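Local coordinates for hypothetical protein (Thermotoga maritima, PDB 2NZC) that is of unknown function but probably acts as a small ACT-like regulator of an iron-only hydrogenase system, at residues D[23-28]-D[36-41]; D[29-34]-D[63-68]. All coordinates share one frame; numbering follows the deposited sequence.

Interaction 1: D[23-28]-D[36-41]; sequences QVNELL and LLRVGY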
ATOM      1  N   GLN D  23      16.712  -8.107  10.424  1.00 35.52           N
ATOM      2  CA  GLN D  23      16.058  -8.384  11.701  1.00 33.61           C
ATOM      3  C   GLN D  23      14.578  -8.015  11.715  1.00 32.38           C
ATOM      4  O   GLN D  23      13.777  -8.771  12.228  1.00 30.67           O
ATOM      5  CB  GLN D  23      16.762  -7.666  12.838  1.00 33.54           C
ATOM      6  CG  GLN D  23      18.136  -8.198  13.186  1.00 34.03           C
ATOM      7  CD  GLN D  23      18.918  -7.159  13.927  1.00 35.57           C
ATOM      8  OE1 GLN D  23      18.928  -5.990  13.526  1.00 37.39           O
ATOM      9  NE2 GLN D  23      19.565  -7.554  15.014  1.00 34.08           N
ATOM     10  N   VAL D  24      14.221  -6.854  11.168  1.00 31.61           N
ATOM     11  CA  VAL D  24      12.808  -6.480  11.043  1.00 32.24           C
ATOM     12  C   VAL D  24      12.053  -7.528  10.212  1.00 32.88           C
ATOM     13  O   VAL D  24      10.971  -7.982  10.616  1.00 33.04           O
ATOM     14  CB  VAL D  24      12.601  -5.043  10.447  1.00 31.55           C
ATOM     15  CG1 VAL D  24      11.123  -4.750  10.169  1.00 32.44           C
ATOM     16  CG2 VAL D  24      13.158  -3.996  11.387  1.00 31.05           C
ATOM     17  N   ASN D  25      12.628  -7.925   9.075  1.00 32.96           N
ATOM     18  CA  ASN D  25      12.006  -8.931   8.211  1.00 34.02           C
ATOM     19  C   ASN D  25      11.839 -10.290   8.871  1.00 34.29           C
ATOM     20  O   ASN D  25      10.822 -10.947   8.684  1.00 35.15           O
ATOM     21  CB  ASN D  25      12.778  -9.104   6.895  1.00 34.47           C
ATOM     22  CG  ASN D  25      12.533  -7.983   5.935  1.00 36.76           C
ATOM     23  OD1 ASN D  25      11.434  -7.424   5.877  1.00 40.76           O
ATOM     24  ND2 ASN D  25      13.564  -7.623   5.174  1.00 38.74           N
ATOM     25  N   GLU D  26      12.828 -10.717   9.643  1.00 33.87           N
ATOM     26  CA  GLU D  26      12.715 -11.994  10.329  1.00 34.15           C
ATOM     27  C   GLU D  26      11.572 -11.957  11.346  1.00 34.09           C
ATOM     28  O   GLU D  26      10.809 -12.913  11.466  1.00 33.70           O
ATOM     29  CB  GLU D  26      14.035 -12.376  10.981  1.00 34.26           C
ATOM     30  CG  GLU D  26      15.119 -12.714   9.950  1.00 35.78           C
ATOM     31  CD  GLU D  26      16.472 -12.994  10.572  1.00 37.91           C
ATOM     32  OE1 GLU D  26      16.599 -12.865  11.813  1.00 39.23           O
ATOM     33  OE2 GLU D  26      17.407 -13.353   9.812  1.00 37.76           O
ATOM     34  N   LEU D  27      11.469 -10.838  12.057  1.00 34.14           N
ATOM     35  CA  LEU D  27      10.428 -10.615  13.043  1.00 34.83           C
ATOM     36  C   LEU D  27       9.019 -10.622  12.468  1.00 34.82           C
ATOM     37  O   LEU D  27       8.130 -11.315  12.982  1.00 34.72           O
ATOM     38  CB  LEU D  27      10.675  -9.287  13.763  1.00 35.14           C
ATOM     39  CG  LEU D  27      10.239  -9.207  15.222  1.00 35.03           C
ATOM     40  CD1 LEU D  27      10.651 -10.457  15.986  1.00 35.74           C
ATOM     41  CD2 LEU D  27      10.889  -7.963  15.810  1.00 34.90           C
ATOM     42  N   LEU D  28       8.810  -9.825  11.428  1.00 34.89           N
ATOM     43  CA  LEU D  28       7.525  -9.740  10.738  1.00 35.93           C
ATOM     44  C   LEU D  28       7.120 -11.055  10.056  1.00 36.95           C
ATOM     45  O   LEU D  28       5.933 -11.364   9.981  1.00 38.05           O
ATOM     46  CB  LEU D  28       7.549  -8.601   9.716  1.00 36.19           C
ATOM     47  CG  LEU D  28       7.841  -7.212  10.308  1.00 36.46           C
ATOM     48  CD1 LEU D  28       7.660  -6.141   9.248  1.00 35.72           C
ATOM     49  CD2 LEU D  28       7.010  -6.919  11.573  1.00 39.54           C
ATOM     50  N   LEU D  36      -2.478  -7.996   8.446  1.00 31.99           N
ATOM     51  CA  LEU D  36      -3.464  -7.944   7.360  1.00 31.24           C
ATOM     52  C   LEU D  36      -3.004  -7.115   6.184  1.00 30.69           C
ATOM     53  O   LEU D  36      -3.590  -7.185   5.101  1.00 30.16           O
ATOM     54  CB  LEU D  36      -4.810  -7.420   7.878  1.00 30.65           C
ATOM     55  CG  LEU D  36      -5.395  -8.166   9.061  1.00 32.79           C
ATOM     56  CD1 LEU D  36      -6.696  -7.459   9.508  1.00 34.79           C
ATOM     57  CD2 LEU D  36      -5.659  -9.589   8.663  1.00 34.91           C
ATOM     58  N   LEU D  37      -1.990  -6.286   6.417  1.00 31.22           N
ATOM     59  CA  LEU D  37      -1.523  -5.371   5.389  1.00 30.93           C
ATOM     60  C   LEU D  37      -0.116  -4.960   5.716  1.00 31.71           C
ATOM     61  O   LEU D  37       0.201  -4.672   6.880  1.00 30.96           O
ATOM     62  CB  LEU D  37      -2.453  -4.127   5.283  1.00 32.01           C
ATOM     63  CG  LEU D  37      -2.005  -3.065   4.266  1.00 30.37           C
ATOM     64  CD1 LEU D  37      -2.051  -3.661   2.827  1.00 28.38           C
ATOM     65  CD2 LEU D  37      -2.795  -1.725   4.325  1.00 31.19           C
ATOM     66  N   ARG D  38       0.748  -4.962   4.700  1.00 31.67           N
ATOM     67  CA  ARG D  38       2.124  -4.455   4.890  1.00 32.15           C
ATOM     68  C   ARG D  38       2.475  -3.584   3.685  1.00 31.82           C
ATOM     69  O   ARG D  38       2.295  -4.012   2.525  1.00 31.91           O
ATOM     70  CB  ARG D  38       3.138  -5.601   5.031  1.00 32.24           C
ATOM     71  CG  ARG D  38       4.627  -5.116   5.141  1.00 32.72           C
ATOM     72  CD  ARG D  38       5.557  -6.296   5.546  1.00 35.26           C
ATOM     73  NE  ARG D  38       6.985  -5.932   5.528  1.00 39.52           N
ATOM     74  CZ  ARG D  38       7.988  -6.794   5.748  1.00 42.27           C
ATOM     75  NH1 ARG D  38       7.738  -8.077   6.014  1.00 40.34           N
ATOM     76  NH2 ARG D  38       9.248  -6.381   5.684  1.00 42.89           N
ATOM     77  N   VAL D  39       2.917  -2.363   3.963  1.00 32.25           N
ATOM     78  CA  VAL D  39       3.396  -1.445   2.902  1.00 33.17           C
ATOM     79  C   VAL D  39       4.808  -1.009   3.263  1.00 33.10           C
ATOM     80  O   VAL D  39       5.027  -0.484   4.353  1.00 35.02           O
ATOM     81  CB  VAL D  39       2.520  -0.207   2.834  1.00 33.32           C
ATOM     82  CG1 VAL D  39       2.963   0.739   1.672  1.00 31.99           C
ATOM     83  CG2 VAL D  39       1.045  -0.610   2.742  1.00 33.10           C
ATOM     84  N   GLY D  40       5.730  -1.219   2.340  1.00 32.65           N
ATOM     85  CA  GLY D  40       7.133  -0.839   2.478  1.00 31.85           C
ATOM     86  C   GLY D  40       7.460   0.233   1.457  1.00 30.50           C
ATOM     87  O   GLY D  40       7.227   0.064   0.279  1.00 29.73           O
ATOM     88  N   TYR D  41       7.956   1.363   1.936  1.00 29.40           N
ATOM     89  CA  TYR D  41       8.306   2.500   1.093  1.00 28.65           C
ATOM     90  C   TYR D  41       9.703   2.981   1.455  1.00 27.97           C
ATOM     91  O   TYR D  41       9.863   3.656   2.501  1.00 28.56           O
ATOM     92  CB  TYR D  41       7.264   3.621   1.288  1.00 27.51           C
ATOM     93  CG  TYR D  41       7.561   4.885   0.514  1.00 27.45           C
ATOM     94  CD1 TYR D  41       7.197   5.004  -0.851  1.00 25.49           C
ATOM     95  CD2 TYR D  41       8.196   5.970   1.124  1.00 25.89           C
ATOM     96  CE1 TYR D  41       7.484   6.172  -1.569  1.00 26.98           C
ATOM     97  CE2 TYR D  41       8.521   7.150   0.380  1.00 29.59           C
ATOM     98  CZ  TYR D  41       8.128   7.239  -0.937  1.00 28.05           C
ATOM     99  OH  TYR D  41       8.417   8.354  -1.671  1.00 25.82           O
TER
HETATM  100  O   HOH W   1       9.077 -10.398   6.792  1.00 29.43           O

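Interaction 2: D[29-34]-D[63-68]; sequences HNFSED and GALSGK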
ATOM      1  N   HIS D  29       8.091 -11.815   9.551  1.00 36.74           N
ATOM      2  CA  HIS D  29       7.832 -13.190   9.107  1.00 36.98           C
ATOM      3  C   HIS D  29       7.270 -14.021  10.271  1.00 37.25           C
ATOM      4  O   HIS D  29       6.273 -14.720  10.113  1.00 37.41           O
ATOM      5  CB  HIS D  29       9.119 -13.816   8.559  1.00 37.81           C
ATOM      6  CG  HIS D  29       9.039 -15.297   8.321  1.00 37.81           C
ATOM      7  ND1 HIS D  29       9.586 -16.222   9.187  1.00 40.67           N
ATOM      8  CD2 HIS D  29       8.493 -16.009   7.308  1.00 38.10           C
ATOM      9  CE1 HIS D  29       9.381 -17.442   8.717  1.00 40.73           C
ATOM     10  NE2 HIS D  29       8.716 -17.339   7.579  1.00 40.98           N
ATOM     11  N   ASN D  30       7.910 -13.942  11.442  1.00 36.68           N
ATOM     12  CA  ASN D  30       7.451 -14.696  12.599  1.00 37.41           C
ATOM     13  C   ASN D  30       6.014 -14.381  12.977  1.00 36.79           C
ATOM     14  O   ASN D  30       5.271 -15.262  13.397  1.00 37.84           O
ATOM     15  CB  ASN D  30       8.363 -14.478  13.817  1.00 37.39           C
ATOM     16  CG  ASN D  30       9.751 -15.088  13.650  1.00 39.42           C
ATOM     17  OD1 ASN D  30      10.054 -15.777  12.663  1.00 39.80           O
ATOM     18  ND2 ASN D  30      10.607 -14.832  14.634  1.00 39.14           N
ATOM     19  N   PHE D  31       5.636 -13.120  12.834  1.00 36.30           N
ATOM     20  CA  PHE D  31       4.326 -12.630  13.232  1.00 36.34           C
ATOM     21  C   PHE D  31       3.365 -12.466  12.063  1.00 36.59           C
ATOM     22  O   PHE D  31       2.394 -11.716  12.175  1.00 36.76           O
ATOM     23  CB  PHE D  31       4.468 -11.260  13.924  1.00 35.26           C
ATOM     24  CG  PHE D  31       4.995 -11.339  15.307  1.00 34.96           C
ATOM     25  CD1 PHE D  31       6.366 -11.414  15.553  1.00 33.05           C
ATOM     26  CD2 PHE D  31       4.123 -11.354  16.380  1.00 34.20           C
ATOM     27  CE1 PHE D  31       6.854 -11.487  16.845  1.00 35.59           C
ATOM     28  CE2 PHE D  31       4.606 -11.438  17.680  1.00 32.20           C
ATOM     29  CZ  PHE D  31       5.972 -11.494  17.916  1.00 34.06           C
ATOM     30  N   SER D  32       3.599 -13.156  10.950  1.00 36.73           N
ATOM     31  CA  SER D  32       2.837 -12.831   9.730  1.00 38.62           C
ATOM     32  C   SER D  32       1.334 -13.188   9.808  1.00 39.17           C
ATOM     33  O   SER D  32       0.519 -12.585   9.099  1.00 38.62           O
ATOM     34  CB  SER D  32       3.485 -13.451   8.495  1.00 38.36           C
ATOM     35  OG  SER D  32       3.544 -14.847   8.644  1.00 42.39           O
ATOM     36  N   GLU D  33       0.999 -14.131  10.696  1.00 39.16           N
ATOM     37  CA  GLU D  33      -0.362 -14.656  10.913  1.00 40.74           C
ATOM     38  C   GLU D  33      -1.391 -13.558  11.100  1.00 39.64           C
ATOM     39  O   GLU D  33      -2.487 -13.638  10.559  1.00 39.69           O
ATOM     40  CB  GLU D  33      -0.381 -15.545  12.176  1.00 40.86           C
ATOM     41  CG  GLU D  33      -1.646 -16.377  12.385  1.00 43.55           C
ATOM     42  CD  GLU D  33      -1.592 -17.232  13.650  1.00 44.42           C
ATOM     43  OE1 GLU D  33      -1.044 -16.781  14.694  1.00 49.28           O
ATOM     44  OE2 GLU D  33      -2.112 -18.369  13.610  1.00 50.32           O
ATOM     45  N   ASP D  34      -1.066 -12.569  11.920  1.00 38.16           N
ATOM     46  CA  ASP D  34      -2.052 -11.546  12.240  1.00 37.47           C
ATOM     47  C   ASP D  34      -1.804 -10.251  11.500  1.00 36.18           C
ATOM     48  O   ASP D  34      -2.410  -9.252  11.837  1.00 35.81           O
ATOM     49  CB  ASP D  34      -2.118 -11.276  13.734  1.00 38.15           C
ATOM     50  CG  ASP D  34      -2.809 -12.401  14.519  1.00 41.26           C
ATOM     51  OD1 ASP D  34      -3.620 -13.179  13.961  1.00 43.60           O
ATOM     52  OD2 ASP D  34      -2.540 -12.494  15.722  1.00 42.81           O
ATOM     53  N   GLY D  63       2.035  -6.647  21.898  1.00 33.64           N
ATOM     54  CA  GLY D  63       3.064  -6.359  22.912  1.00 34.14           C
ATOM     55  C   GLY D  63       4.386  -7.047  22.641  1.00 33.92           C
ATOM     56  O   GLY D  63       5.450  -6.430  22.764  1.00 33.43           O
ATOM     57  N   ALA D  64       4.313  -8.324  22.262  1.00 33.79           N
ATOM     58  CA  ALA D  64       5.497  -9.103  21.905  1.00 34.06           C
ATOM     59  C   ALA D  64       6.205  -8.479  20.709  1.00 33.89           C
ATOM     60  O   ALA D  64       7.430  -8.320  20.731  1.00 33.21           O
ATOM     61  CB  ALA D  64       5.127 -10.580  21.612  1.00 34.39           C
ATOM     62  N   LEU D  65       5.427  -8.106  19.694  1.00 33.60           N
ATOM     63  CA  LEU D  65       5.950  -7.563  18.455  1.00 34.51           C
ATOM     64  C   LEU D  65       6.617  -6.193  18.674  1.00 34.95           C
ATOM     65  O   LEU D  65       7.748  -5.958  18.250  1.00 35.49           O
ATOM     66  CB  LEU D  65       4.825  -7.456  17.404  1.00 34.30           C
ATOM     67  CG  LEU D  65       5.202  -6.909  16.023  1.00 33.71           C
ATOM     68  CD1 LEU D  65       6.395  -7.693  15.396  1.00 32.29           C
ATOM     69  CD2 LEU D  65       3.993  -6.886  15.072  1.00 34.94           C
ATOM     70  N   SER D  66       5.895  -5.299  19.330  1.00 35.49           N
ATOM     71  CA  SER D  66       6.386  -3.974  19.710  1.00 35.32           C
ATOM     72  C   SER D  66       7.668  -3.983  20.564  1.00 35.42           C
ATOM     73  O   SER D  66       8.603  -3.212  20.300  1.00 35.37           O
ATOM     74  CB  SER D  66       5.264  -3.226  20.429  1.00 35.15           C
ATOM     75  OG  SER D  66       4.177  -3.044  19.512  1.00 38.03           O
ATOM     76  N   GLY D  67       7.702  -4.851  21.575  1.00 34.52           N
ATOM     77  CA  GLY D  67       8.883  -5.005  22.438  1.00 34.78           C
ATOM     78  C   GLY D  67      10.084  -5.409  21.611  1.00 34.67           C
ATOM     79  O   GLY D  67      11.173  -4.874  21.784  1.00 34.64           O
ATOM     80  N   LYS D  68       9.867  -6.338  20.682  1.00 33.97           N
ATOM     81  CA  LYS D  68      10.952  -6.899  19.880  1.00 33.58           C
ATOM     82  C   LYS D  68      11.482  -5.931  18.829  1.00 33.32           C
ATOM     83  O   LYS D  68      12.701  -5.763  18.705  1.00 32.83           O
ATOM     84  CB  LYS D  68      10.529  -8.236  19.256  1.00 33.53           C
ATOM     85  CG  LYS D  68      10.354  -9.346  20.294  1.00 34.99           C
ATOM     86  CD  LYS D  68       9.762 -10.599  19.669  1.00 38.88           C
ATOM     87  CE  LYS D  68       9.437 -11.646  20.723  1.00 39.67           C
ATOM     88  NZ  LYS D  68      10.668 -12.082  21.452  1.00 40.32           N
TER

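Interaction 1: D[23-28]-D[36-41]
Arg38 spans the gap between strand 35-43 and helix 18-30, and its guanidinium group meets Asn25 and Leu28 there. The backbones stay well apart: the CA atoms of Leu28 and Arg38 are 9.6 Å from each other. Arg38 bridges this gap with CG anti to the backbone N (chi1 176°) and the chain extended from there to NE.

Two polar links fasten its end to the helix. One is direct, a hydrogen bond from Arg38 NH2 to Asn25 OD1. Arg38 NH2 is modelled 2.4 Å from Asn25 OD1, a very short and therefore doubtful distance. The amide and guanidinium planes are turned 36° apart. The other link runs through a water at the edge of the guanidinium, which accepts from Arg38 NH1 at 2.8 Å and donates to the backbone O of Asn25 at 2.6 Å. NH2 thus bonds Asn25 directly, and NH1 reaches the backbone O of the same residue through the water; together the two links would probably restrict rotation of the group.

The apolar part comes from Leu28. Its CD1 lies over the centre of one guanidinium face, 3.6 Å from Arg38 CZ, while its CB approaches Arg38 NH1 at 3.7 Å. Leu28 also packs on Leu53 of the neighbouring strand, so the arginine lies against the margin of the apolar layer between helices and sheet. A bound acetic acid molecule, probably from the crystallisation liquor, sits close to the Arg38 side chain.

Arg38, Val39 and Gly40 also pair antiparallel with a strand of the second subunit, which continues the sheet across the interface. Helices 18-30 and 59-69 on one face of an antiparallel sheet, in the order beta-alpha-beta-beta-alpha-beta, make the ferredoxin-like fold of ACT-type domains.

Interaction 2: D[29-34]-D[63-68]
Phe31 reaches from the end of helix 18-30 to helix 59-69, its CB leading toward the partner helix. CG stands beside the backbone N (chi1 -75°), which carries the ring across to Leu65. From CG onward one face of the ring lies against that leucine: Leu65 CD1 is 3.9 Å from Phe31 CG and 3.7 Å from Phe31 CD1. The methyl is offset toward the rim, yet still makes a CH-pi contact, 4.0 Å from the ring centroid to Leu65 CD1 and 23° off the normal. Over the same face, Leu65 CB lies near Phe31 CD2 and CE2, on the other side of the ring.

Phe31 is the first residue to leave helical geometry, so the ring joins the exit of one helix to the body of the other, within the helical layer that covers one side of the sheet in this ferredoxin-like, ACT-type fold. Next to it in the chain, Ser32 gives both its N and its OG to His29 O, the hydroxyl Ser32 OG lying 3.1 Å from His29 O.

Farther out, the ring edge takes over. Phe31 CE1 meets the aliphatic Lys68 CD at 4.1 Å, the two side chains crossing at about a right angle, and at the tip Phe31 CZ touches Ala64 CB at 3.9 Å.

How the interactions relate
From the N terminus, strand 6-15 leads into helix 18-30, which supplies the first segment of both contacts. Interaction 1 closes a short loop, seven residues between its segments, as the chain turns back from this helix into strand 35-43. Interaction 2 starts inside that loop and closes a much longer one, taking in strands 35-43 and 48-57 before helix 59-69, so the two contacts cross rather than nest. The chain then goes on to the edge strand 75-81. Interaction 1 ties helix to sheet; interaction 2 ties helix to helix. They meet where Leu27 packs on Lys68 and Leu28 CD2 lies 3.9 Å from Leu65 CD1.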